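Local coordinates for protein amidohydrolase (Pseudomonas aeruginosa, PDB 2I5G) that probably acts as a metal-dependent dipeptidase of the amidohydrolase type, hydrolysing small peptides, at residues Val210-Pro215 / Ile246-Thr251; Phe250-Gly255 / Ile284-Glu289. The protein carries 2 engineered substitutions. One frame throughout, in Å; residues are numbered along the deposited sequence.

Interaction 1: Val210-Pro215 / Ile246-Thr251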
ATOM      1  N   VAL A 210       5.322 -16.959  21.925  1.00 10.75           N
ATOM      2  CA  VAL A 210       4.145 -16.603  22.712  1.00 10.86           C
ATOM      3  C   VAL A 210       4.376 -15.291  23.443  1.00 13.30           C
ATOM      4  O   VAL A 210       5.425 -15.087  24.050  1.00 12.38           O
ATOM      5  CB  VAL A 210       3.808 -17.695  23.740  1.00  2.48           C
ATOM      6  CG1 VAL A 210       2.494 -17.382  24.415  1.00  1.15           C
ATOM      7  CG2 VAL A 210       3.737 -19.045  23.056  1.00  2.07           C
ATOM      8  N   THR A 211       3.386 -14.405  23.374  1.00 17.98           N
ATOM      9  CA  THR A 211       3.467 -13.095  24.013  1.00 20.18           C
ATOM     10  C   THR A 211       2.664 -13.040  25.313  1.00 21.96           C
ATOM     11  O   THR A 211       1.970 -13.994  25.664  1.00 21.16           O
ATOM     12  CB  THR A 211       2.950 -11.989  23.070  1.00 22.96           C
ATOM     13  OG1 THR A 211       3.253 -10.707  23.631  1.00 24.37           O
ATOM     14  CG2 THR A 211       1.437 -12.109  22.876  1.00 21.46           C
HETATM   15  N   MSE A 212       2.754 -11.911  26.010  1.00 23.34           N
HETATM   16  CA  MSE A 212       2.056 -11.724  27.281  1.00 26.32           C
HETATM   17  C   MSE A 212       1.282 -10.407  27.375  1.00 23.69           C
HETATM   18  O   MSE A 212       0.976  -9.940  28.472  1.00 23.13           O
HETATM   19  CB  MSE A 212       3.062 -11.787  28.428  1.00 71.13           C
HETATM   20  CG  MSE A 212       4.194 -10.790  28.282  1.00 80.73           C
HETATM   21 SE   MSE A 212       5.306 -10.654  29.847  1.00 96.39          SE
HETATM   22  CE  MSE A 212       6.708 -11.867  29.332  1.00 90.88           C
ATOM     23  N   PHE A 213       0.954  -9.814  26.234  1.00 19.52           N
ATOM     24  CA  PHE A 213       0.228  -8.551  26.240  1.00 18.46           C
ATOM     25  C   PHE A 213      -1.141  -8.673  26.903  1.00 18.76           C
ATOM     26  O   PHE A 213      -2.014  -9.397  26.422  1.00 18.55           O
ATOM     27  CB  PHE A 213       0.064  -8.025  24.822  1.00 22.92           C
ATOM     28  CG  PHE A 213      -0.097  -6.546  24.758  1.00 23.27           C
ATOM     29  CD1 PHE A 213       0.929  -5.711  25.187  1.00 24.61           C
ATOM     30  CD2 PHE A 213      -1.272  -5.981  24.281  1.00 23.88           C
ATOM     31  CE1 PHE A 213       0.786  -4.329  25.145  1.00 26.48           C
ATOM     32  CE2 PHE A 213      -1.427  -4.599  24.234  1.00 25.26           C
ATOM     33  CZ  PHE A 213      -0.399  -3.770  24.665  1.00 25.47           C
ATOM     34  N   ALA A 214      -1.319  -7.943  28.001  1.00 18.93           N
ATOM     35  CA  ALA A 214      -2.557  -7.958  28.778  1.00 18.12           C
ATOM     36  C   ALA A 214      -3.838  -8.087  27.955  1.00 18.22           C
ATOM     37  O   ALA A 214      -4.582  -9.060  28.099  1.00 18.74           O
ATOM     38  CB  ALA A 214      -2.624  -6.715  29.663  1.00 24.36           C
ATOM     39  N   PRO A 215      -4.110  -7.108  27.078  1.00 20.51           N
ATOM     40  CA  PRO A 215      -5.308  -7.108  26.230  1.00 20.25           C
ATOM     41  C   PRO A 215      -5.674  -8.454  25.604  1.00 20.57           C
ATOM     42  O   PRO A 215      -6.858  -8.795  25.507  1.00 21.87           O
ATOM     43  CB  PRO A 215      -4.967  -6.065  25.169  1.00 34.12           C
ATOM     44  CG  PRO A 215      -4.164  -5.078  25.936  1.00 35.32           C
ATOM     45  CD  PRO A 215      -3.241  -5.965  26.742  1.00 34.98           C
ATOM     46  N   ILE A 246       9.748 -17.407  23.200  1.00  9.24           N
ATOM     47  CA  ILE A 246       9.218 -16.235  23.882  1.00 10.85           C
ATOM     48  C   ILE A 246       9.229 -14.967  23.035  1.00 12.73           C
ATOM     49  O   ILE A 246      10.169 -14.722  22.281  1.00 13.21           O
ATOM     50  CB  ILE A 246      10.003 -15.969  25.183  1.00  7.92           C
ATOM     51  CG1 ILE A 246       9.719 -17.086  26.181  1.00  8.43           C
ATOM     52  CG2 ILE A 246       9.616 -14.620  25.784  1.00  7.58           C
ATOM     53  CD1 ILE A 246       8.241 -17.266  26.496  1.00  4.37           C
ATOM     54  N   GLY A 247       8.164 -14.178  23.176  1.00 17.69           N
ATOM     55  CA  GLY A 247       8.014 -12.904  22.482  1.00 18.65           C
ATOM     56  C   GLY A 247       7.179 -12.000  23.388  1.00 19.79           C
ATOM     57  O   GLY A 247       6.037 -11.658  23.072  1.00 19.18           O
ATOM     58  N   THR A 248       7.754 -11.622  24.529  1.00 27.08           N
ATOM     59  CA  THR A 248       7.069 -10.805  25.534  1.00 28.75           C
ATOM     60  C   THR A 248       6.281  -9.611  25.026  1.00 28.59           C
ATOM     61  O   THR A 248       5.141  -9.392  25.438  1.00 29.30           O
ATOM     62  CB  THR A 248       8.049 -10.274  26.596  1.00 25.60           C
ATOM     63  OG1 THR A 248       8.824  -9.204  26.041  1.00 28.91           O
ATOM     64  CG2 THR A 248       8.973 -11.378  27.058  1.00 27.44           C
ATOM     65  N   ASP A 249       6.890  -8.826  24.149  1.00 14.94           N
ATOM     66  CA  ASP A 249       6.225  -7.650  23.621  1.00 12.69           C
ATOM     67  C   ASP A 249       6.304  -6.565  24.696  1.00 11.32           C
ATOM     68  O   ASP A 249       5.343  -5.838  24.933  1.00 10.14           O
ATOM     69  CB  ASP A 249       4.769  -7.988  23.281  1.00 29.86           C
ATOM     70  CG  ASP A 249       4.101  -6.932  22.420  1.00 35.49           C
ATOM     71  OD1 ASP A 249       4.819  -6.187  21.722  1.00 35.82           O
ATOM     72  OD2 ASP A 249       2.848  -6.859  22.425  1.00 38.19           O
ATOM     73  N   PHE A 250       7.459  -6.475  25.356  1.00 17.63           N
ATOM     74  CA  PHE A 250       7.676  -5.467  26.391  1.00 17.69           C
ATOM     75  C   PHE A 250       7.634  -4.057  25.799  1.00 16.59           C
ATOM     76  O   PHE A 250       8.322  -3.765  24.817  1.00 17.12           O
ATOM     77  CB  PHE A 250       9.031  -5.674  27.072  1.00 14.35           C
ATOM     78  CG  PHE A 250       8.975  -6.541  28.298  1.00 18.22           C
ATOM     79  CD1 PHE A 250       8.085  -6.251  29.333  1.00 17.72           C
ATOM     80  CD2 PHE A 250       9.833  -7.632  28.436  1.00 18.93           C
ATOM     81  CE1 PHE A 250       8.049  -7.034  30.488  1.00 16.25           C
ATOM     82  CE2 PHE A 250       9.805  -8.421  29.588  1.00 17.84           C
ATOM     83  CZ  PHE A 250       8.909  -8.119  30.616  1.00 16.74           C
ATOM     84  N   THR A 251       6.830  -3.188  26.404  1.00  6.27           N
ATOM     85  CA  THR A 251       6.686  -1.805  25.951  1.00  5.86           C
ATOM     86  C   THR A 251       7.260  -0.868  27.017  1.00  5.90           C
ATOM     87  O   THR A 251       6.908   0.315  27.094  1.00  4.84           O
ATOM     88  CB  THR A 251       5.203  -1.455  25.727  1.00  6.59           C
ATOM     89  OG1 THR A 251       4.500  -1.513  26.974  1.00  7.80           O
ATOM     90  CG2 THR A 251       4.571  -2.440  24.769  1.00  6.91           C
TER
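Met212 lies side by side with Thr248, both side chains pointing the same way. Met212 is a selenomethionine. From CB the chain passes to CG, which lies between the backbone N and the carbonyl carbon (chi1 56°), and Met212 CG meets Thr248 O at 3.3 Å. The selenium comes next. It stands 4.9 Å from the centroid of the Phe250 ring and approaches obliquely, a Met-aromatic contact. The chain bends at chi3 (96°), and the terminal CE packs on Thr248 CG2 and CB.

The backbones start as neighbouring parallel strands. Gly247 N donates to Val210 O at 3.0 Å, from above the carbonyl plane. Tyr228 OH of helix 225-239 also hydrogen-bonds to that oxygen. Strands 207-210 and 244-246 end here, and the contact covers the loops after them. The chain belongs to the TIM-barrel clan. In such barrels the loops at the C-terminal ends of the strands carry the active site.

Thr211 lies between the strand end and the loop. Thr211 OG1 is 2.9 Å from Thr248 O and 3.0 Å from Gly247 O. Thr248 OG1 is turned to another partner, Asp14 on strand 13-17.

Farther along, Asp249 meets Phe213. The carboxylate and ring cross obliquely, their planes 48° apart, and Asp249 OD2 lies 3.6 Å from Phe213 CD1. Asp249 CB also touches Thr211 OG1. Beyond the two segments, the Phe213 ring meets Phe275 edge-to-face, and Asp249 touches His180 of strand 177-181.

Interaction 2: Phe250-Gly255 / Ile284-Glu289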
ATOM      1  N   PHE A 250       7.459  -6.475  25.356  1.00 17.63           N
ATOM      2  CA  PHE A 250       7.676  -5.467  26.391  1.00 17.69           C
ATOM      3  C   PHE A 250       7.634  -4.057  25.799  1.00 16.59           C
ATOM      4  O   PHE A 250       8.322  -3.765  24.817  1.00 17.12           O
ATOM      5  CB  PHE A 250       9.031  -5.674  27.072  1.00 14.35           C
ATOM      6  CG  PHE A 250       8.975  -6.541  28.298  1.00 18.22           C
ATOM      7  CD1 PHE A 250       8.085  -6.251  29.333  1.00 17.72           C
ATOM      8  CD2 PHE A 250       9.833  -7.632  28.436  1.00 18.93           C
ATOM      9  CE1 PHE A 250       8.049  -7.034  30.488  1.00 16.25           C
ATOM     10  CE2 PHE A 250       9.805  -8.421  29.588  1.00 17.84           C
ATOM     11  CZ  PHE A 250       8.909  -8.119  30.616  1.00 16.74           C
ATOM     12  N   THR A 251       6.830  -3.188  26.404  1.00  6.27           N
ATOM     13  CA  THR A 251       6.686  -1.805  25.951  1.00  5.86           C
ATOM     14  C   THR A 251       7.260  -0.868  27.017  1.00  5.90           C
ATOM     15  O   THR A 251       6.908   0.315  27.094  1.00  4.84           O
ATOM     16  CB  THR A 251       5.203  -1.455  25.727  1.00  6.59           C
ATOM     17  OG1 THR A 251       4.500  -1.513  26.974  1.00  7.80           O
ATOM     18  CG2 THR A 251       4.571  -2.440  24.769  1.00  6.91           C
ATOM     19  N   GLN A 252       8.158  -1.420  27.826  1.00  7.46           N
ATOM     20  CA  GLN A 252       8.800  -0.710  28.924  1.00  7.97           C
ATOM     21  C   GLN A 252       9.285   0.716  28.652  1.00  9.59           C
ATOM     22  O   GLN A 252      10.128   0.957  27.783  1.00 10.00           O
ATOM     23  CB  GLN A 252       9.956  -1.550  29.452  1.00  5.23           C
ATOM     24  CG  GLN A 252      10.391  -1.167  30.839  1.00  5.42           C
ATOM     25  CD  GLN A 252      11.411  -2.121  31.406  1.00  4.99           C
ATOM     26  OE1 GLN A 252      11.167  -3.322  31.504  1.00  5.31           O
ATOM     27  NE2 GLN A 252      12.567  -1.590  31.788  1.00  6.19           N
ATOM     28  N   GLY A 253       8.742   1.658  29.420  1.00 13.64           N
ATOM     29  CA  GLY A 253       9.127   3.052  29.290  1.00 14.81           C
ATOM     30  C   GLY A 253       8.225   3.935  28.445  1.00 15.86           C
ATOM     31  O   GLY A 253       8.294   5.159  28.529  1.00 15.53           O
ATOM     32  N   HIS A 254       7.375   3.329  27.628  1.00 14.76           N
ATOM     33  CA  HIS A 254       6.496   4.115  26.777  1.00 15.84           C
ATOM     34  C   HIS A 254       5.272   4.651  27.487  1.00 16.60           C
ATOM     35  O   HIS A 254       4.857   4.121  28.518  1.00 17.20           O
ATOM     36  CB  HIS A 254       6.084   3.300  25.555  1.00 17.44           C
ATOM     37  CG  HIS A 254       7.126   3.268  24.483  1.00 17.72           C
ATOM     38  ND1 HIS A 254       7.610   4.414  23.890  1.00 17.16           N
ATOM     39  CD2 HIS A 254       7.771   2.235  23.894  1.00 18.17           C
ATOM     40  CE1 HIS A 254       8.509   4.087  22.980  1.00 17.55           C
ATOM     41  NE2 HIS A 254       8.626   2.771  22.962  1.00 17.96           N
ATOM     42  N   GLY A 255       4.696   5.709  26.921  1.00 26.94           N
ATOM     43  CA  GLY A 255       3.523   6.318  27.518  1.00 27.24           C
ATOM     44  C   GLY A 255       2.278   6.376  26.653  1.00 27.34           C
ATOM     45  O   GLY A 255       2.098   5.577  25.729  1.00 27.92           O
ATOM     46  N   ILE A 284       6.133 -10.654  36.174  1.00 10.27           N
ATOM     47  CA  ILE A 284       7.008 -10.323  35.053  1.00  9.58           C
ATOM     48  C   ILE A 284       6.569  -9.017  34.388  1.00  9.17           C
ATOM     49  O   ILE A 284       6.261  -8.976  33.201  1.00  8.46           O
ATOM     50  CB  ILE A 284       7.055 -11.484  34.017  1.00 16.20           C
ATOM     51  CG1 ILE A 284       8.143 -11.196  32.979  1.00 16.93           C
ATOM     52  CG2 ILE A 284       5.682 -11.691  33.376  1.00 13.48           C
ATOM     53  CD1 ILE A 284       8.454 -12.359  32.071  1.00 19.94           C
ATOM     54  N   ARG A 285       6.550  -7.950  35.185  1.00 16.50           N
ATOM     55  CA  ARG A 285       6.156  -6.617  34.736  1.00 15.95           C
ATOM     56  C   ARG A 285       7.310  -5.847  34.085  1.00 14.78           C
ATOM     57  O   ARG A 285       7.085  -4.890  33.347  1.00 15.45           O
ATOM     58  CB  ARG A 285       5.620  -5.808  35.921  1.00 15.63           C
ATOM     59  CG  ARG A 285       4.345  -6.338  36.530  1.00 18.52           C
ATOM     60  CD  ARG A 285       3.127  -5.657  35.930  1.00 22.60           C
ATOM     61  NE  ARG A 285       1.876  -6.099  36.551  1.00 27.64           N
ATOM     62  CZ  ARG A 285       1.572  -5.948  37.840  1.00 27.50           C
ATOM     63  NH1 ARG A 285       2.426  -5.367  38.671  1.00 28.77           N
ATOM     64  NH2 ARG A 285       0.397  -6.363  38.298  1.00 26.73           N
ATOM     65  N   THR A 286       8.542  -6.246  34.376  1.00 10.15           N
ATOM     66  CA  THR A 286       9.709  -5.587  33.797  1.00 11.67           C
ATOM     67  C   THR A 286      10.693  -6.603  33.219  1.00 12.09           C
ATOM     68  O   THR A 286      10.745  -7.760  33.644  1.00 12.41           O
ATOM     69  CB  THR A 286      10.464  -4.729  34.837  1.00 14.16           C
ATOM     70  OG1 THR A 286      10.891  -5.558  35.923  1.00 12.46           O
ATOM     71  CG2 THR A 286       9.579  -3.622  35.364  1.00 12.32           C
ATOM     72  N   VAL A 287      11.473  -6.157  32.243  1.00 11.65           N
ATOM     73  CA  VAL A 287      12.451  -7.015  31.600  1.00 11.05           C
ATOM     74  C   VAL A 287      13.355  -7.659  32.643  1.00 12.34           C
ATOM     75  O   VAL A 287      13.645  -8.853  32.574  1.00 13.78           O
ATOM     76  CB  VAL A 287      13.307  -6.206  30.606  1.00  4.80           C
ATOM     77  CG1 VAL A 287      14.290  -7.122  29.893  1.00  3.89           C
ATOM     78  CG2 VAL A 287      12.402  -5.514  29.598  1.00  4.16           C
ATOM     79  N   GLY A 288      13.784  -6.866  33.619  1.00 11.48           N
ATOM     80  CA  GLY A 288      14.658  -7.378  34.660  1.00 11.39           C
ATOM     81  C   GLY A 288      14.114  -8.565  35.439  1.00 10.53           C
ATOM     82  O   GLY A 288      14.822  -9.151  36.263  1.00  8.65           O
ATOM     83  N   GLU A 289      12.863  -8.927  35.180  1.00 13.40           N
ATOM     84  CA  GLU A 289      12.240 -10.051  35.873  1.00 13.98           C
ATOM     85  C   GLU A 289      12.167 -11.316  35.030  1.00 12.88           C
ATOM     86  O   GLU A 289      11.592 -12.316  35.464  1.00 11.21           O
ATOM     87  CB  GLU A 289      10.830  -9.683  36.325  1.00 19.30           C
ATOM     88  CG  GLU A 289      10.769  -8.729  37.491  1.00 21.89           C
ATOM     89  CD  GLU A 289       9.344  -8.462  37.918  1.00 24.93           C
ATOM     90  OE1 GLU A 289       8.651  -7.707  37.207  1.00 26.58           O
ATOM     91  OE2 GLU A 289       8.913  -9.020  38.954  1.00 25.53           O
TER
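Phe250 and Gln252 reach across to Val287, one with its ring and the other with its amide oxygen. The ring is the tightly packed part. Val287 CG2 lies over one face of the Phe250 ring, 3.9 Å from its centroid and displaced toward the rim, a CH-pi contact. Val287 CG2 is 3.5 Å from Phe250 CD2. The far end of the ring meets backbone: Phe250 CZ lies 3.5 Å from Thr286 C, and Ile284 O stands at the edge, near the ring plane. Ile284 adds its side chain, with CG1 4.0 Å from Phe250 CZ.

Gln252 makes the one hydrogen bond across the contact. Its CG is anti to the backbone N (chi1 -160°), and the chain runs extended beyond it. Gln252 OE1 accepts Val287 N at 2.9 Å. The N-H points almost straight at Gln252 OE1 (175°), with the donor in the plane of the side-chain carbonyl. The other end of the amide is also held: NE2 donates to Asp28 OD2 on helix 23-31. That same oxygen accepts Gly288 N, so Asp28 ties both segments to one helix.

The Thr286 side chain lies at the border of the packed part, with CB near Gln252 OE1. The loose side is at Arg285. Arg285 is exposed; its side chain leaves the backbone away from the 250-255 segment, and its NE hydrogen-bonds to Asn280 O. The loop there is braced from within. Glu289 OE1 accepts Arg285 N from above the carboxylate plane, and takes Thr286 N on its anti lone pair.

Beyond Gln252, exposed Gly253 has positive phi, and Gly255 is the N-cap of helix 256-263. Gln252 is presented to the 284-289 loop from within a type II beta turn, Thr251-His254.

In the fold
The two interactions follow one another along the chain and share Phe250 and Thr251. Their centres are 10 Å apart. Interaction 1 is the inner one, its centre about 9 Å from the centre of the chain, where strands 207-210 and 244-246 run out into loops. Interaction 2 is centred about 15 Å out and joins the loop between strand 244-246 and helix 256-263 to the loop before helix 291-299. They touch directly where Met212 packs on Ile284. Phe250 touches both Met212 and the 284-289 loop. The loop after strand 244-246 is thus held against its neighbours at the C-terminal end of the barrel, where, as in related barrels, the active site probably lies.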